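Local coordinates for protein anti-h(o) lectin I (Ulex europaeus, PDB 1FX5) that binds L-fucose as a calcium- and manganese-containing legume lectin that recognises the O(H) blood-group determinant, at residues D43-I48 against G216-G221; F74-S79 against E156-R161; A84-L89 against I220-T225. One frame throughout, in Å; residues are numbered along the deposited sequence.

Contact 1: D43-I48 against G216-G221; sequences DETGGI and GSTYIG. Unlike the reference sequence in segment 216-221: Ser217 (reference Gly). With NAG (2-acetamido-2-deoxy-beta-D-glucopyranose), chain C.
Asp43 and Ile220 meet at the end of an antiparallel strand pair, where one chain enters the sheet at Asp43 and the other leaves it at Ile220. The carboxylate of Asp43 lies against the ethyl branch of Ile220, OD2 coming within 3.3 Å of CG1, while CD1 of Ile220 reaches CG and CB of the aspartate. Between the backbones, Ile220 N makes a weak bond to Asp43 O at 3.0 Å, bent to 135° at the hydrogen, and Tyr219 CA gives the same oxygen a CA-H...O contact. The Tyr219 ring, whose CG stands anti to the backbone N (chi1 -172°), meets Glu44 at its edge, CG of the glutamate lying 3.7 Å from CD2. The acid end of Glu44 turns to a salt bridge with Arg102.

Thr45 works on the other face of the sheet. Its CG2 packs alongside CG2 of Thr218 at 3.6 Å, while paired backbone hydrogen bonds lock the two strands, Thr218 N giving the shorter bond to Thr45 O at 2.9 Å. Because OG1 stands anti to the backbone N (chi1 -174°), the hydroxyl is directed to the bound glycan and donates to NAG O7 at 2.6 Å. Gly46 N is a second donor, so two groups grip the acetamide oxygen in a pocket that also includes Asn23, Asn40 and Leu41. One step on, Gly46 and Ser217 bring their CA atoms to 3.9 Å, an approach eased by the missing side chain of the glycine, and Gly47 and Gly216 exchange a further pair of backbone hydrogen bonds.

In the legume lectin fold, strand 44-59 lies between strands 18-22 and 209-219, and strand 88-94 runs along the other side of 209-219.

Contact 2: F74-S79 against E156-R161; sequences FFMETS and ERWNKR
Lys160 lays its CB 4.3 Å from Met76 CE, while its ammonium, NZ, is gripped by three backbone carbonyls, those of Thr128, Pro82 and Lys83. That triple hold fixes the far end of the chain, and its root covers the indole of Trp158, with Lys160 CB 3.9 Å above the ring plane and over its centre. Met76 approaches the tryptophan tip to tip, CE standing 4.0 Å from CH2. The thioether is bent at its end (chi3 -81°), which brings CE to 3.4 Å from Arg161 O as well; one methyl group therefore meets the aromatic ring, the lysine root and a backbone carbonyl.

Such packing belongs to the interior of the legume lectin sandwich, where strand 64-78 of the flat back sheet faces the chain leaving strand 154-157, and the touching parts run 72° apart. The side chain of Trp158 is about 5 Å from that of His142, a manganese ligand, so this apolar cluster lies close to the metal site.

Phe74 completes the cluster from the same strand as Met76. It presents its ring edge to the indole, CZ lying 4.3 Å from Trp158 CZ2, and Met76 CG lies in the plane of the phenyl ring at its rim. The polar corner of the indole is satisfied separately, NE1 bonding to Tyr187 OH, and the guanidinium of Arg161 turns from the cluster to a salt bridge with Asp190.

Contact 3: A84-L89 against I220-T225; sequences AATDGL and IGRQAT
Arg222 grips Ala84 side-on, setting two nitrogens of its guanidinium against a single carbonyl oxygen. NE lies 2.8 Å from Ala84 O and NH2 3.0 Å from it. The two are not equivalent: NH2 comes in the carbonyl plane, on a lone pair, whereas NE is tilted 23° from that plane. The arginine chain is bent at chi2 and chi3, the latter setting NE toward Ala84 O, and Ala84 CB lies 3.6 Å from NH2.

Thr86 lies obliquely across the same side chain. Its methyl, CG2, stands 3.7 Å from Arg222 NE and also touches CG, so the threonine meets the aliphatic part of the arginine as well as its polar head. The backbones join in the reverse direction: Thr86 N donates to Arg222 O at 3.1 Å in a nearly straight bond, 167° at the hydrogen, and Ala85 CA adds a CA-H...O contact to that oxygen. Farther along, Ala224 directs its CB toward the other chain, touching Ala85 CB and, at 3.7 Å, Thr86 O.

Thr86 OG1 turns instead to its neighbour, donating to Asp87 OD1 at 2.8 Å from above the carboxylate plane. The peptide between these two residues is cis, and Asp87 with Gly88 forms a classic beta bulge opposite Ser217. A cis peptide before this aspartate is a hallmark of the legume lectin sugar site; here Asp87 OD2 binds a methylpentanediol, probably from the crystallisation liquor, in a position consistent with the monosaccharide pocket beside the calcium ion.

How the contacts relate
From the N terminus, residues 43-48 begin the longest of the three loops, which contact 1 closes at 216-221. Inside that span, 74-79 meets 156-161, so contact 2 lies wholly within it. Contact 3 starts at 84-89, between the two halves of contact 2, and closes beyond them at 220-225; contacts 2 and 3 therefore cross. Contacts 1 and 3 end on one stretch, sharing Ile220 and Gly221, where strand 209-219 turns into strand 224-236. They touch through Ser217 and Asp87, while Glu77 and Thr225 join contact 2 to contact 3. Together they tie the glycan-contacting part of the front sheet, the metal-site region and the back sheet.

Contact 1: D43-I48 against G216-G221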
loop_
_atom_site.group_PDB
_atom_site.type_symbol
_atom_site.label_atom_id
_atom_site.label_comp_id
_atom_site.label_asym_id
_atom_site.label_seq_id
_atom_site.Cartn_x
_atom_site.Cartn_y
_atom_site.Cartn_z
ATOM N N ASP A 43 -13.524 -31.104 -1.649
ATOM C CA ASP A 43 -14.802 -30.949 -2.370
ATOM C C ASP A 43 -15.138 -29.466 -2.570
ATOM O O ASP A 43 -15.543 -29.049 -3.668
ATOM C CB ASP A 43 -15.955 -31.637 -1.623
ATOM C CG ASP A 43 -15.923 -33.162 -1.744
ATOM O OD1 ASP A 43 -16.782 -33.837 -1.129
ATOM O OD2 ASP A 43 -15.043 -33.700 -2.451
ATOM N N GLU A 44 -15.052 -28.697 -1.485
ATOM C CA GLU A 44 -15.323 -27.258 -1.512
ATOM C C GLU A 44 -13.925 -26.638 -1.540
ATOM O O GLU A 44 -13.187 -26.734 -0.557
ATOM C CB GLU A 44 -16.117 -26.835 -0.262
ATOM C CG GLU A 44 -17.551 -27.376 -0.285
ATOM C CD GLU A 44 -18.374 -27.053 0.955
ATOM O OE1 GLU A 44 -19.199 -26.125 0.921
ATOM O OE2 GLU A 44 -18.236 -27.761 1.956
ATOM N N THR A 45 -13.551 -26.011 -2.651
ATOM C CA THR A 45 -12.229 -25.413 -2.743
ATOM C C THR A 45 -12.262 -23.945 -3.205
ATOM O O THR A 45 -13.207 -23.528 -3.892
ATOM C CB THR A 45 -11.334 -26.291 -3.668
ATOM O OG1 THR A 45 -9.992 -25.795 -3.672
ATOM C CG2 THR A 45 -11.870 -26.314 -5.083
ATOM N N GLY A 46 -11.259 -23.159 -2.797
ATOM C CA GLY A 46 -11.210 -21.755 -3.183
ATOM C C GLY A 46 -9.948 -20.995 -2.764
ATOM O O GLY A 46 -9.013 -21.603 -2.211
ATOM N N GLY A 47 -9.900 -19.683 -3.039
ATOM C CA GLY A 47 -8.737 -18.876 -2.677
ATOM C C GLY A 47 -9.097 -17.419 -2.449
ATOM O O GLY A 47 -10.206 -17.020 -2.787
ATOM N N ILE A 48 -8.184 -16.644 -1.854
ATOM C CA ILE A 48 -8.369 -15.218 -1.567
ATOM C C ILE A 48 -7.075 -14.424 -1.836
ATOM O O ILE A 48 -5.970 -14.908 -1.565
ATOM C CB ILE A 48 -8.742 -14.994 -0.060
ATOM C CG1 ILE A 48 -10.179 -15.452 0.231
ATOM C CG2 ILE A 48 -8.535 -13.525 0.339
ATOM C CD1 ILE A 48 -10.561 -15.323 1.722
ATOM N N GLY A 216 -12.497 -16.473 -4.805
ATOM C CA GLY A 216 -13.059 -17.256 -5.886
ATOM C C GLY A 216 -13.192 -18.666 -5.349
ATOM O O GLY A 216 -12.367 -19.074 -4.525
ATOM N N SER A 217 -14.217 -19.410 -5.776
ATOM C CA SER A 217 -14.381 -20.765 -5.289
ATOM C C SER A 217 -15.219 -21.613 -6.230
ATOM O O SER A 217 -15.881 -21.085 -7.130
ATOM C CB SER A 217 -14.964 -20.777 -3.865
ATOM O OG SER A 217 -16.264 -20.254 -3.860
ATOM N N THR A 218 -15.155 -22.931 -6.025
ATOM C CA THR A 218 -15.879 -23.902 -6.831
ATOM C C THR A 218 -16.154 -25.204 -6.043
ATOM O O THR A 218 -15.728 -25.346 -4.892
ATOM C CB THR A 218 -15.102 -24.177 -8.130
ATOM O OG1 THR A 218 -15.953 -24.839 -9.082
ATOM C CG2 THR A 218 -13.857 -25.013 -7.841
ATOM N N TYR A 219 -16.843 -26.155 -6.666
ATOM C CA TYR A 219 -17.179 -27.426 -6.013
ATOM C C TYR A 219 -16.868 -28.619 -6.937
ATOM O O TYR A 219 -16.865 -28.420 -8.165
ATOM C CB TYR A 219 -18.671 -27.359 -5.722
ATOM C CG TYR A 219 -19.197 -28.475 -4.899
ATOM C CD1 TYR A 219 -20.019 -29.445 -5.473
ATOM C CD2 TYR A 219 -18.870 -28.578 -3.554
ATOM C CE1 TYR A 219 -20.496 -30.478 -4.736
ATOM C CE2 TYR A 219 -19.345 -29.617 -2.800
ATOM C CZ TYR A 219 -20.159 -30.566 -3.399
ATOM O OH TYR A 219 -20.656 -31.607 -2.663
ATOM N N ILE A 220 -16.632 -29.837 -6.394
ATOM C CA ILE A 220 -16.325 -31.018 -7.266
ATOM C C ILE A 220 -17.459 -31.383 -8.184
ATOM O O ILE A 220 -18.618 -31.381 -7.769
ATOM C CB ILE A 220 -16.015 -32.375 -6.551
ATOM C CG1 ILE A 220 -16.386 -32.339 -5.084
ATOM C CG2 ILE A 220 -14.595 -32.852 -6.870
ATOM C CD1 ILE A 220 -17.840 -32.466 -4.857
ATOM N N GLY A 221 -17.116 -31.739 -9.417
ATOM C CA GLY A 221 -18.140 -32.113 -10.376
ATOM C C GLY A 221 -18.672 -30.961 -11.199
ATOM O O GLY A 221 -19.355 -31.178 -12.199
HETATM C C1 NAG C . -5.717 -25.828 -1.324
HETATM C C2 NAG C . -6.857 -26.254 -0.383
HETATM C C3 NAG C . -6.267 -27.146 0.725
HETATM C C4 NAG C . -5.550 -28.364 0.103
HETATM C C5 NAG C . -4.505 -27.886 -0.931
HETATM C C6 NAG C . -3.902 -29.037 -1.731
HETATM C C7 NAG C . -8.659 -24.612 -0.319
HETATM C C8 NAG C . -9.270 -23.427 0.417
HETATM N N2 NAG C . -7.541 -25.113 0.215
HETATM O O3 NAG C . -7.327 -27.578 1.609
HETATM O O4 NAG C . -4.882 -29.129 1.141
HETATM O O5 NAG C . -5.104 -26.993 -1.899
HETATM O O6 NAG C . -4.916 -29.907 -2.230
HETATM O O7 NAG C . -9.147 -25.022 -1.372
#

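Contact 2: F74-S79 against E156-R161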
loop_
_atom_site.group_PDB
_atom_site.type_symbol
_atom_site.label_atom_id
_atom_site.label_comp_id
_atom_site.label_asym_id
_atom_site.label_seq_id
_atom_site.Cartn_x
_atom_site.Cartn_y
_atom_site.Cartn_z
ATOM N N PHE A 74 -12.471 -9.606 -15.674
ATOM C CA PHE A 74 -12.293 -10.995 -15.276
ATOM C C PHE A 74 -12.920 -11.951 -16.327
ATOM O O PHE A 74 -13.610 -11.513 -17.266
ATOM C CB PHE A 74 -12.926 -11.211 -13.876
ATOM C CG PHE A 74 -14.433 -11.420 -13.898
ATOM C CD1 PHE A 74 -14.976 -12.689 -14.001
ATOM C CD2 PHE A 74 -15.296 -10.347 -13.818
ATOM C CE1 PHE A 74 -16.353 -12.891 -14.030
ATOM C CE2 PHE A 74 -16.675 -10.531 -13.842
ATOM C CZ PHE A 74 -17.207 -11.811 -13.951
ATOM N N PHE A 75 -12.593 -13.235 -16.227
ATOM C CA PHE A 75 -13.137 -14.238 -17.132
ATOM C C PHE A 75 -13.112 -15.568 -16.371
ATOM O O PHE A 75 -12.414 -15.703 -15.357
ATOM C CB PHE A 75 -12.414 -14.280 -18.498
ATOM C CG PHE A 75 -11.026 -14.849 -18.449
ATOM C CD1 PHE A 75 -9.943 -14.052 -18.094
ATOM C CD2 PHE A 75 -10.796 -16.176 -18.786
ATOM C CE1 PHE A 75 -8.647 -14.569 -18.072
ATOM C CE2 PHE A 75 -9.509 -16.697 -18.768
ATOM C CZ PHE A 75 -8.430 -15.888 -18.409
ATOM N N MET A 76 -13.954 -16.507 -16.789
ATOM C CA MET A 76 -14.028 -17.812 -16.142
ATOM C C MET A 76 -13.855 -18.900 -17.199
ATOM O O MET A 76 -14.268 -18.726 -18.339
ATOM C CB MET A 76 -15.412 -17.989 -15.489
ATOM C CG MET A 76 -15.924 -16.785 -14.721
ATOM S SD MET A 76 -17.518 -17.043 -13.917
ATOM C CE MET A 76 -18.701 -16.804 -15.272
ATOM N N GLU A 77 -13.304 -20.042 -16.799
ATOM C CA GLU A 77 -13.094 -21.161 -17.718
ATOM C C GLU A 77 -13.625 -22.416 -17.072
ATOM O O GLU A 77 -13.425 -22.624 -15.872
ATOM C CB GLU A 77 -11.617 -21.351 -18.009
ATOM C CG GLU A 77 -10.934 -20.080 -18.386
ATOM C CD GLU A 77 -10.039 -20.259 -19.571
ATOM O OE1 GLU A 77 -10.587 -20.281 -20.705
ATOM O OE2 GLU A 77 -8.804 -20.375 -19.358
ATOM N N THR A 78 -14.254 -23.276 -17.867
ATOM C CA THR A 78 -14.802 -24.515 -17.343
ATOM C C THR A 78 -14.865 -25.641 -18.377
ATOM O O THR A 78 -15.039 -25.392 -19.566
ATOM C CB THR A 78 -16.222 -24.280 -16.771
ATOM O OG1 THR A 78 -16.686 -25.468 -16.114
ATOM C CG2 THR A 78 -17.192 -23.909 -17.868
ATOM N N SER A 79 -14.721 -26.877 -17.904
ATOM C CA SER A 79 -14.770 -28.063 -18.758
ATOM C C SER A 79 -16.121 -28.757 -18.562
ATOM O O SER A 79 -16.439 -29.722 -19.256
ATOM C CB SER A 79 -13.629 -29.024 -18.431
ATOM O OG SER A 79 -12.391 -28.508 -18.903
ATOM N N GLU A 156 -29.591 -8.970 -8.526
ATOM C CA GLU A 156 -30.176 -8.820 -9.859
ATOM C C GLU A 156 -29.779 -10.021 -10.708
ATOM O O GLU A 156 -28.651 -10.540 -10.594
ATOM C CB GLU A 156 -29.717 -7.526 -10.555
ATOM C CG GLU A 156 -30.066 -6.206 -9.816
ATOM C CD GLU A 156 -31.548 -5.793 -9.895
ATOM O OE1 GLU A 156 -32.267 -6.221 -10.825
ATOM O OE2 GLU A 156 -31.997 -5.021 -9.021
ATOM N N ARG A 157 -30.690 -10.444 -11.573
ATOM C CA ARG A 157 -30.459 -11.587 -12.466
ATOM C C ARG A 157 -29.269 -11.366 -13.397
ATOM O O ARG A 157 -29.188 -10.335 -14.042
ATOM C CB ARG A 157 -31.700 -11.848 -13.323
ATOM C CG ARG A 157 -31.622 -13.139 -14.081
ATOM C CD ARG A 157 -32.983 -13.475 -14.628
ATOM N NE ARG A 157 -33.067 -14.863 -15.068
ATOM C CZ ARG A 157 -34.183 -15.591 -15.018
ATOM N NH1 ARG A 157 -35.316 -15.066 -14.543
ATOM N NH2 ARG A 157 -34.163 -16.848 -15.451
ATOM N N TRP A 158 -28.439 -12.395 -13.562
ATOM C CA TRP A 158 -27.255 -12.332 -14.413
ATOM C C TRP A 158 -27.128 -13.547 -15.339
ATOM O O TRP A 158 -27.127 -14.685 -14.876
ATOM C CB TRP A 158 -26.002 -12.253 -13.502
ATOM C CG TRP A 158 -24.605 -12.423 -14.180
ATOM C CD1 TRP A 158 -24.190 -11.897 -15.383
ATOM C CD2 TRP A 158 -23.452 -13.104 -13.634
ATOM N NE1 TRP A 158 -22.862 -12.199 -15.610
ATOM C CE2 TRP A 158 -22.391 -12.941 -14.556
ATOM C CE3 TRP A 158 -23.228 -13.824 -12.455
ATOM C CZ2 TRP A 158 -21.111 -13.482 -14.334
ATOM C CZ3 TRP A 158 -21.965 -14.355 -12.234
ATOM C CH2 TRP A 158 -20.915 -14.184 -13.171
ATOM N N ASN A 159 -27.052 -13.323 -16.646
ATOM C CA ASN A 159 -26.912 -14.440 -17.579
ATOM C C ASN A 159 -25.404 -14.590 -17.817
ATOM O O ASN A 159 -24.835 -13.947 -18.707
ATOM C CB ASN A 159 -27.646 -14.152 -18.882
ATOM C CG ASN A 159 -29.151 -14.049 -18.683
ATOM O OD1 ASN A 159 -29.785 -13.124 -19.177
ATOM N ND2 ASN A 159 -29.724 -14.979 -17.925
ATOM N N LYS A 160 -24.776 -15.409 -16.973
ATOM C CA LYS A 160 -23.332 -15.684 -17.017
ATOM C C LYS A 160 -22.801 -16.224 -18.354
ATOM O O LYS A 160 -23.478 -16.990 -19.031
ATOM C CB LYS A 160 -22.947 -16.626 -15.845
ATOM C CG LYS A 160 -23.767 -17.933 -15.796
ATOM C CD LYS A 160 -23.312 -18.867 -14.689
ATOM C CE LYS A 160 -23.845 -20.277 -14.919
ATOM N NZ LYS A 160 -23.390 -21.248 -13.894
ATOM N N ARG A 161 -21.571 -15.839 -18.696
ATOM C CA ARG A 161 -20.908 -16.256 -19.925
ATOM C C ARG A 161 -19.528 -16.766 -19.517
ATOM O O ARG A 161 -18.930 -16.202 -18.600
ATOM C CB ARG A 161 -20.743 -15.060 -20.870
ATOM C CG ARG A 161 -22.041 -14.465 -21.379
ATOM C CD ARG A 161 -21.802 -13.367 -22.408
ATOM N NE ARG A 161 -23.074 -12.791 -22.854
ATOM C CZ ARG A 161 -23.218 -11.667 -23.551
ATOM N NH1 ARG A 161 -22.168 -10.954 -23.917
ATOM N NH2 ARG A 161 -24.442 -11.244 -23.859
#

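Contact 3: A84-L89 against I220-T225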
loop_
_atom_site.group_PDB
_atom_site.type_symbol
_atom_site.label_atom_id
_atom_site.label_comp_id
_atom_site.label_asym_id
_atom_site.label_seq_id
_atom_site.Cartn_x
_atom_site.Cartn_y
_atom_site.Cartn_z
ATOM N N ALA A 84 -24.346 -25.494 -15.179
ATOM C CA ALA A 84 -24.120 -26.168 -13.902
ATOM C C ALA A 84 -22.851 -25.789 -13.107
ATOM O O ALA A 84 -22.761 -26.112 -11.919
ATOM C CB ALA A 84 -24.153 -27.693 -14.134
ATOM N N ALA A 85 -21.887 -25.132 -13.750
ATOM C CA ALA A 85 -20.628 -24.731 -13.096
ATOM C C ALA A 85 -20.830 -23.747 -11.945
ATOM O O ALA A 85 -21.671 -22.847 -12.030
ATOM C CB ALA A 85 -19.680 -24.166 -14.110
ATOM N N THR A 86 -20.011 -23.894 -10.901
ATOM C CA THR A 86 -20.069 -23.058 -9.692
ATOM C C THR A 86 -18.650 -22.515 -9.387
ATOM O O THR A 86 -17.724 -22.872 -10.104
ATOM C CB THR A 86 -20.565 -23.942 -8.487
ATOM O OG1 THR A 86 -19.503 -24.800 -8.048
ATOM C CG2 THR A 86 -21.761 -24.836 -8.877
ATOM N N ASP A 87 -18.452 -21.591 -8.427
ATOM C CA ASP A 87 -19.480 -20.962 -7.575
ATOM C C ASP A 87 -19.526 -19.447 -7.782
ATOM O O ASP A 87 -20.508 -18.815 -7.385
ATOM C CB ASP A 87 -19.230 -21.234 -6.093
ATOM C CG ASP A 87 -19.907 -22.486 -5.621
ATOM O OD1 ASP A 87 -19.209 -23.516 -5.541
ATOM O OD2 ASP A 87 -21.128 -22.458 -5.368
ATOM N N GLY A 88 -18.436 -18.875 -8.323
ATOM C CA GLY A 88 -18.373 -17.441 -8.572
ATOM C C GLY A 88 -17.193 -16.722 -7.941
ATOM O O GLY A 88 -16.248 -17.358 -7.461
ATOM N N LEU A 89 -17.186 -15.394 -8.024
ATOM C CA LEU A 89 -16.099 -14.623 -7.444
ATOM C C LEU A 89 -16.690 -13.485 -6.606
ATOM O O LEU A 89 -17.875 -13.146 -6.740
ATOM C CB LEU A 89 -15.101 -14.124 -8.493
ATOM C CG LEU A 89 -15.577 -13.112 -9.519
ATOM C CD1 LEU A 89 -14.454 -12.143 -9.842
ATOM C CD2 LEU A 89 -16.041 -13.836 -10.760
ATOM N N ILE A 220 -16.632 -29.837 -6.394
ATOM C CA ILE A 220 -16.325 -31.018 -7.266
ATOM C C ILE A 220 -17.459 -31.383 -8.184
ATOM O O ILE A 220 -18.618 -31.381 -7.769
ATOM C CB ILE A 220 -16.015 -32.375 -6.551
ATOM C CG1 ILE A 220 -16.386 -32.339 -5.084
ATOM C CG2 ILE A 220 -14.595 -32.852 -6.870
ATOM C CD1 ILE A 220 -17.840 -32.466 -4.857
ATOM N N GLY A 221 -17.116 -31.739 -9.417
ATOM C CA GLY A 221 -18.140 -32.113 -10.376
ATOM C C GLY A 221 -18.672 -30.961 -11.199
ATOM O O GLY A 221 -19.355 -31.178 -12.199
ATOM N N ARG A 222 -18.374 -29.731 -10.791
ATOM C CA ARG A 222 -18.844 -28.554 -11.519
ATOM C C ARG A 222 -17.809 -27.444 -11.410
ATOM O O ARG A 222 -18.138 -26.255 -11.390
ATOM C CB ARG A 222 -20.235 -28.109 -11.008
ATOM C CG ARG A 222 -20.579 -28.472 -9.563
ATOM C CD ARG A 222 -22.033 -29.026 -9.386
ATOM N NE ARG A 222 -23.019 -28.136 -9.981
ATOM C CZ ARG A 222 -24.332 -28.349 -10.051
ATOM N NH1 ARG A 222 -24.888 -29.440 -9.553
ATOM N NH2 ARG A 222 -25.094 -27.450 -10.664
ATOM N N GLN A 223 -16.551 -27.860 -11.442
ATOM C CA GLN A 223 -15.422 -26.966 -11.337
ATOM C C GLN A 223 -15.224 -25.960 -12.435
ATOM O O GLN A 223 -15.438 -26.245 -13.598
ATOM C CB GLN A 223 -14.123 -27.756 -11.173
ATOM C CG GLN A 223 -14.079 -28.642 -9.936
ATOM C CD GLN A 223 -12.704 -29.275 -9.738
ATOM O OE1 GLN A 223 -11.934 -29.432 -10.692
ATOM N NE2 GLN A 223 -12.384 -29.617 -8.499
ATOM N N ALA A 224 -14.780 -24.778 -12.027
ATOM C CA ALA A 224 -14.504 -23.666 -12.924
ATOM C C ALA A 224 -13.450 -22.791 -12.238
ATOM O O ALA A 224 -13.357 -22.772 -11.000
ATOM C CB ALA A 224 -15.764 -22.863 -13.189
ATOM N N THR A 225 -12.591 -22.163 -13.029
ATOM C CA THR A 225 -11.561 -21.297 -12.483
ATOM C C THR A 225 -12.025 -19.838 -12.760
ATOM O O THR A 225 -12.703 -19.578 -13.756
ATOM C CB THR A 225 -10.175 -21.629 -13.089
ATOM O OG1 THR A 225 -9.181 -20.758 -12.514
ATOM C CG2 THR A 225 -10.199 -21.471 -14.605
#